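Local atomic coordinates of cysteine hydrolase (Vibrio cholerae, PDB entry 6V98), a protein that probably acts as a cysteine hydrolase effector of the type VI secretion system, used to attack rival bacteria. Residues A[74-86]-A[96-108]. Numbering follows the deposited sequence.
Sequences GNVRKVGVSNVTI and LLKVLKEVSLRSG
Glu-102 and Ser-82 show how one carboxylate on a helix can fasten the loop that follows an edge strand. Both carboxylate oxygens grip the same residue. OE1 accepts the backbone N-H of Ser-82 through its syn lone pair, in a nearly straight bond 2.8 Å from Ser-82 N. Ser-82 OG donates to Glu-102 OE2 over 2.5 Å, also on the syn side and somewhat out of the carboxylate plane. The serine hydroxyl lies beside its own backbone N (chi1 -59°), which lets N and OG face the two oxygens together. The extended Lys-98 chain runs past the same hydroxyl, its CE 3.2 Å from Ser-82 OG.

Apolar contacts lie along the same helix. The side chains of Val-81 and Val-103 cross obliquely, CG1 of the first 3.8 Å from CG2 of the second, while those of Val-84 and Val-99 cross at about a right angle, meeting through Val-84 CG1 and Val-99 CG2, with Leu-96 next to them. Val-99 CG2 also presses on Ser-82 O (3.2 Å), a buried carbonyl oxygen that has no polar partner in the model. Beneath this layer Val-84 touches Ile-50 and Val-99 touches Ile-48, both of strand 44-50.

Arginines mark the end near Ser-107. The Arg-106 guanidinium turns its edge to Gly-80, NH1 lying 2.8 Å from Gly-80 O; its aliphatic CD packs on Val-79 CG1, and Glu-102 CG lies over the rim of one face. Arg-77 extends toward the last helical turn, where Glu-61 OE2 forms a salt bridge with Arg-77 NE and is hydrogen-bonded to Ser-107 OG.

The contact thus docks helix 93-107 against the chain that runs on from edge strand 75-78, with Arg-77 the strand's contribution. Held at two points, the Glu-102 carboxylate is fixed in rotation, and nearby Lys-98 and Arg-106 would probably help stabilise its negative charge.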
loop_
_atom_site.group_PDB
_atom_site.type_symbol
_atom_site.label_atom_id
_atom_site.label_comp_id
_atom_site.label_asym_id
_atom_site.label_seq_id
_atom_site.Cartn_x
_atom_site.Cartn_y
_atom_site.Cartn_z
ATOM N N GLY A 74 11.001 -11.297 6.467
ATOM C CA GLY A 74 10.422 -10.235 5.662
ATOM C C GLY A 74 10.325 -10.607 4.197
ATOM O O GLY A 74 11.322 -11.018 3.592
ATOM N N ASN A 75 9.127 -10.501 3.619
ATOM C CA ASN A 75 8.924 -10.837 2.216
ATOM C C ASN A 75 7.852 -9.941 1.636
ATOM O O ASN A 75 6.923 -9.534 2.336
ATOM C CB ASN A 75 8.495 -12.292 2.010
ATOM C CG ASN A 75 9.590 -13.281 2.368
ATOM O OD1 ASN A 75 10.502 -13.534 1.575
ATOM N ND2 ASN A 75 9.519 -13.824 3.584
ATOM N N VAL A 76 7.982 -9.660 0.349
ATOM C CA VAL A 76 6.936 -8.977 -0.401
ATOM C C VAL A 76 5.892 -10.001 -0.807
ATOM O O VAL A 76 6.223 -11.131 -1.184
ATOM C CB VAL A 76 7.523 -8.293 -1.646
ATOM C CG1 VAL A 76 6.418 -7.612 -2.472
ATOM C CG2 VAL A 76 8.608 -7.305 -1.249
ATOM N N ARG A 77 4.624 -9.616 -0.753
ATOM C CA ARG A 77 3.607 -10.482 -1.321
ATOM C C ARG A 77 2.612 -9.649 -2.105
ATOM O O ARG A 77 2.429 -8.447 -1.868
ATOM C CB ARG A 77 2.921 -11.337 -0.237
ATOM C CG ARG A 77 1.734 -10.750 0.431
ATOM C CD ARG A 77 0.981 -11.804 1.298
ATOM N NE ARG A 77 -0.034 -11.134 2.101
ATOM C CZ ARG A 77 -0.812 -11.711 3.009
ATOM N NH1 ARG A 77 -0.714 -13.014 3.264
ATOM N NH2 ARG A 77 -1.699 -10.972 3.662
ATOM N N LYS A 78 2.010 -10.308 -3.080
ATOM C CA LYS A 78 0.996 -9.733 -3.938
ATOM C C LYS A 78 -0.309 -10.423 -3.590
ATOM O O LYS A 78 -0.333 -11.647 -3.447
ATOM C CB LYS A 78 1.359 -9.973 -5.398
ATOM C CG LYS A 78 0.308 -9.578 -6.377
ATOM C CD LYS A 78 0.761 -9.930 -7.788
ATOM C CE LYS A 78 -0.140 -9.242 -8.792
ATOM N NZ LYS A 78 -1.555 -9.681 -8.625
ATOM N N VAL A 79 -1.370 -9.647 -3.406
ATOM C CA VAL A 79 -2.693 -10.195 -3.112
ATOM C C VAL A 79 -3.599 -9.838 -4.276
ATOM O O VAL A 79 -3.748 -8.657 -4.603
ATOM C CB VAL A 79 -3.275 -9.647 -1.803
ATOM C CG1 VAL A 79 -4.649 -10.289 -1.536
ATOM C CG2 VAL A 79 -2.317 -9.880 -0.647
ATOM N N GLY A 80 -4.208 -10.848 -4.894
ATOM C CA GLY A 80 -5.182 -10.587 -5.941
ATOM C C GLY A 80 -6.375 -9.801 -5.426
ATOM O O GLY A 80 -6.915 -10.132 -4.366
ATOM N N VAL A 81 -6.777 -8.748 -6.143
ATOM C CA VAL A 81 -7.949 -7.950 -5.798
ATOM C C VAL A 81 -8.757 -7.686 -7.063
ATOM O O VAL A 81 -8.289 -7.883 -8.187
ATOM C CB VAL A 81 -7.595 -6.611 -5.113
ATOM C CG1 VAL A 81 -6.980 -6.853 -3.731
ATOM C CG2 VAL A 81 -6.657 -5.783 -5.991
ATOM N N SER A 82 -9.995 -7.244 -6.865
ATOM C CA SER A 82 -10.822 -6.860 -7.997
ATOM C C SER A 82 -10.251 -5.616 -8.666
ATOM O O SER A 82 -9.562 -4.809 -8.040
ATOM C CB SER A 82 -12.265 -6.597 -7.550
ATOM O OG SER A 82 -12.836 -7.750 -6.944
ATOM N N ASN A 83 -10.543 -5.467 -9.954
ATOM C CA ASN A 83 -10.258 -4.208 -10.621
ATOM C C ASN A 83 -11.332 -3.183 -10.279
ATOM O O ASN A 83 -12.466 -3.526 -9.932
ATOM C CB ASN A 83 -10.189 -4.399 -12.132
ATOM C CG ASN A 83 -9.030 -5.279 -12.537
ATOM O OD1 ASN A 83 -8.003 -5.299 -11.869
ATOM N ND2 ASN A 83 -9.193 -6.013 -13.627
ATOM N N VAL A 84 -10.968 -1.914 -10.387
ATOM C CA VAL A 84 -11.908 -0.831 -10.173
ATOM C C VAL A 84 -12.475 -0.389 -11.518
ATOM O O VAL A 84 -11.975 -0.748 -12.581
ATOM C CB VAL A 84 -11.264 0.358 -9.422
ATOM C CG1 VAL A 84 -10.749 -0.092 -8.062
ATOM C CG2 VAL A 84 -10.135 0.983 -10.251
ATOM N N THR A 85 -13.531 0.411 -11.468
ATOM C CA THR A 85 -14.121 1.025 -12.649
ATOM C C THR A 85 -13.751 2.497 -12.675
ATOM O O THR A 85 -13.936 3.203 -11.679
ATOM C CB THR A 85 -15.638 0.870 -12.651
ATOM O OG1 THR A 85 -15.963 -0.523 -12.549
ATOM C CG2 THR A 85 -16.223 1.450 -13.938
ATOM N N ILE A 86 -13.210 2.948 -13.798
ATOM C CA ILE A 86 -12.899 4.351 -14.002
ATOM C C ILE A 86 -14.006 4.946 -14.856
ATOM O O ILE A 86 -14.357 4.390 -15.903
ATOM C CB ILE A 86 -11.532 4.543 -14.679
ATOM C CG1 ILE A 86 -10.435 3.724 -13.993
ATOM C CG2 ILE A 86 -11.174 6.024 -14.685
ATOM C CD1 ILE A 86 -10.138 4.146 -12.583
ATOM N N LEU A 96 -14.257 0.982 -5.719
ATOM C CA LEU A 96 -13.162 1.120 -4.768
ATOM C C LEU A 96 -13.523 0.488 -3.428
ATOM O O LEU A 96 -12.681 -0.160 -2.795
ATOM C CB LEU A 96 -12.790 2.596 -4.605
ATOM C CG LEU A 96 -11.601 2.837 -3.673
ATOM C CD1 LEU A 96 -10.402 2.120 -4.210
ATOM C CD2 LEU A 96 -11.330 4.330 -3.539
ATOM N N LEU A 97 -14.780 0.639 -2.994
ATOM C CA LEU A 97 -15.235 -0.019 -1.771
ATOM C C LEU A 97 -15.026 -1.528 -1.836
ATOM O O LEU A 97 -14.693 -2.160 -0.827
ATOM C CB LEU A 97 -16.721 0.276 -1.518
ATOM C CG LEU A 97 -17.134 1.542 -0.767
ATOM C CD1 LEU A 97 -18.644 1.764 -0.923
ATOM C CD2 LEU A 97 -16.743 1.446 0.703
ATOM N N LYS A 98 -15.250 -2.132 -3.004
ATOM C CA LYS A 98 -15.089 -3.577 -3.124
ATOM C C LYS A 98 -13.640 -3.982 -2.902
ATOM O O LYS A 98 -13.359 -4.980 -2.229
ATOM C CB LYS A 98 -15.576 -4.043 -4.495
ATOM C CG LYS A 98 -15.500 -5.535 -4.700
ATOM C CD LYS A 98 -16.100 -5.922 -6.029
ATOM C CE LYS A 98 -15.957 -7.404 -6.262
ATOM N NZ LYS A 98 -16.448 -7.766 -7.617
ATOM N N VAL A 99 -12.703 -3.194 -3.443
ATOM C CA VAL A 99 -11.281 -3.462 -3.260
ATOM C C VAL A 99 -10.868 -3.221 -1.818
ATOM O O VAL A 99 -10.061 -3.970 -1.260
ATOM C CB VAL A 99 -10.451 -2.594 -4.224
ATOM C CG1 VAL A 99 -8.948 -2.674 -3.883
ATOM C CG2 VAL A 99 -10.703 -3.023 -5.660
ATOM N N LEU A 100 -11.378 -2.150 -1.203
ATOM C CA LEU A 100 -10.964 -1.840 0.160
ATOM C C LEU A 100 -11.418 -2.935 1.113
ATOM O O LEU A 100 -10.658 -3.372 1.983
ATOM C CB LEU A 100 -11.509 -0.477 0.578
ATOM C CG LEU A 100 -10.877 0.719 -0.163
ATOM C CD1 LEU A 100 -11.530 2.034 0.254
ATOM C CD2 LEU A 100 -9.345 0.767 0.053
ATOM N N LYS A 101 -12.656 -3.404 0.950
ATOM C CA LYS A 101 -13.123 -4.523 1.758
ATOM C C LYS A 101 -12.245 -5.759 1.558
ATOM O O LYS A 101 -11.918 -6.461 2.524
ATOM C CB LYS A 101 -14.571 -4.841 1.409
ATOM C CG LYS A 101 -15.251 -5.701 2.438
ATOM C CD LYS A 101 -16.734 -5.822 2.148
ATOM C CE LYS A 101 -17.508 -5.901 3.451
ATOM N NZ LYS A 101 -17.438 -7.257 4.042
ATOM N N GLU A 102 -11.886 -6.063 0.309
ATOM C CA GLU A 102 -11.015 -7.207 0.045
ATOM C C GLU A 102 -9.698 -7.064 0.791
ATOM O O GLU A 102 -9.246 -7.994 1.470
ATOM C CB GLU A 102 -10.770 -7.346 -1.462
ATOM C CG GLU A 102 -12.003 -7.826 -2.256
ATOM C CD GLU A 102 -11.792 -7.753 -3.763
ATOM O OE1 GLU A 102 -10.900 -7.004 -4.190
ATOM O OE2 GLU A 102 -12.515 -8.434 -4.519
ATOM N N VAL A 103 -9.078 -5.886 0.687
ATOM C CA VAL A 103 -7.755 -5.673 1.268
ATOM C C VAL A 103 -7.824 -5.725 2.787
ATOM O O VAL A 103 -6.951 -6.313 3.448
ATOM C CB VAL A 103 -7.191 -4.337 0.745
ATOM C CG1 VAL A 103 -6.009 -3.888 1.563
ATOM C CG2 VAL A 103 -6.811 -4.486 -0.729
ATOM N N SER A 104 -8.877 -5.144 3.365
ATOM C CA SER A 104 -9.024 -5.168 4.815
ATOM C C SER A 104 -9.153 -6.597 5.338
ATOM O O SER A 104 -8.537 -6.953 6.352
ATOM C CB SER A 104 -10.237 -4.334 5.232
ATOM O OG SER A 104 -10.405 -4.417 6.630
ATOM N N LEU A 105 -9.959 -7.428 4.669
ATOM C CA LEU A 105 -10.121 -8.812 5.103
ATOM C C LEU A 105 -8.830 -9.594 4.929
ATOM O O LEU A 105 -8.414 -10.334 5.829
ATOM C CB LEU A 105 -11.243 -9.492 4.311
ATOM C CG LEU A 105 -11.356 -11.000 4.551
ATOM C CD1 LEU A 105 -11.584 -11.275 6.032
ATOM C CD2 LEU A 105 -12.485 -11.624 3.713
ATOM N N ARG A 106 -8.188 -9.440 3.769
ATOM C CA ARG A 106 -7.126 -10.355 3.365
ATOM C C ARG A 106 -5.800 -9.975 3.989
ATOM O O ARG A 106 -4.987 -10.855 4.283
ATOM C CB ARG A 106 -6.998 -10.377 1.835
ATOM C CG ARG A 106 -8.114 -11.174 1.156
ATOM C CD ARG A 106 -8.228 -10.932 -0.347
ATOM N NE ARG A 106 -9.513 -11.471 -0.842
ATOM C CZ ARG A 106 -9.981 -11.284 -2.072
ATOM N NH1 ARG A 106 -9.276 -10.582 -2.947
ATOM N NH2 ARG A 106 -11.159 -11.795 -2.433
ATOM N N SER A 107 -5.582 -8.680 4.203
ATOM C CA SER A 107 -4.303 -8.161 4.674
ATOM C C SER A 107 -4.412 -7.280 5.907
ATOM O O SER A 107 -3.383 -6.969 6.506
ATOM C CB SER A 107 -3.615 -7.357 3.558
ATOM O OG SER A 107 -3.338 -8.180 2.443
ATOM N N GLY A 108 -5.608 -6.856 6.298
ATOM C CA GLY A 108 -5.711 -5.808 7.289
ATOM C C GLY A 108 -6.460 -6.122 8.566
ATOM O O GLY A 108 -6.886 -5.189 9.256
#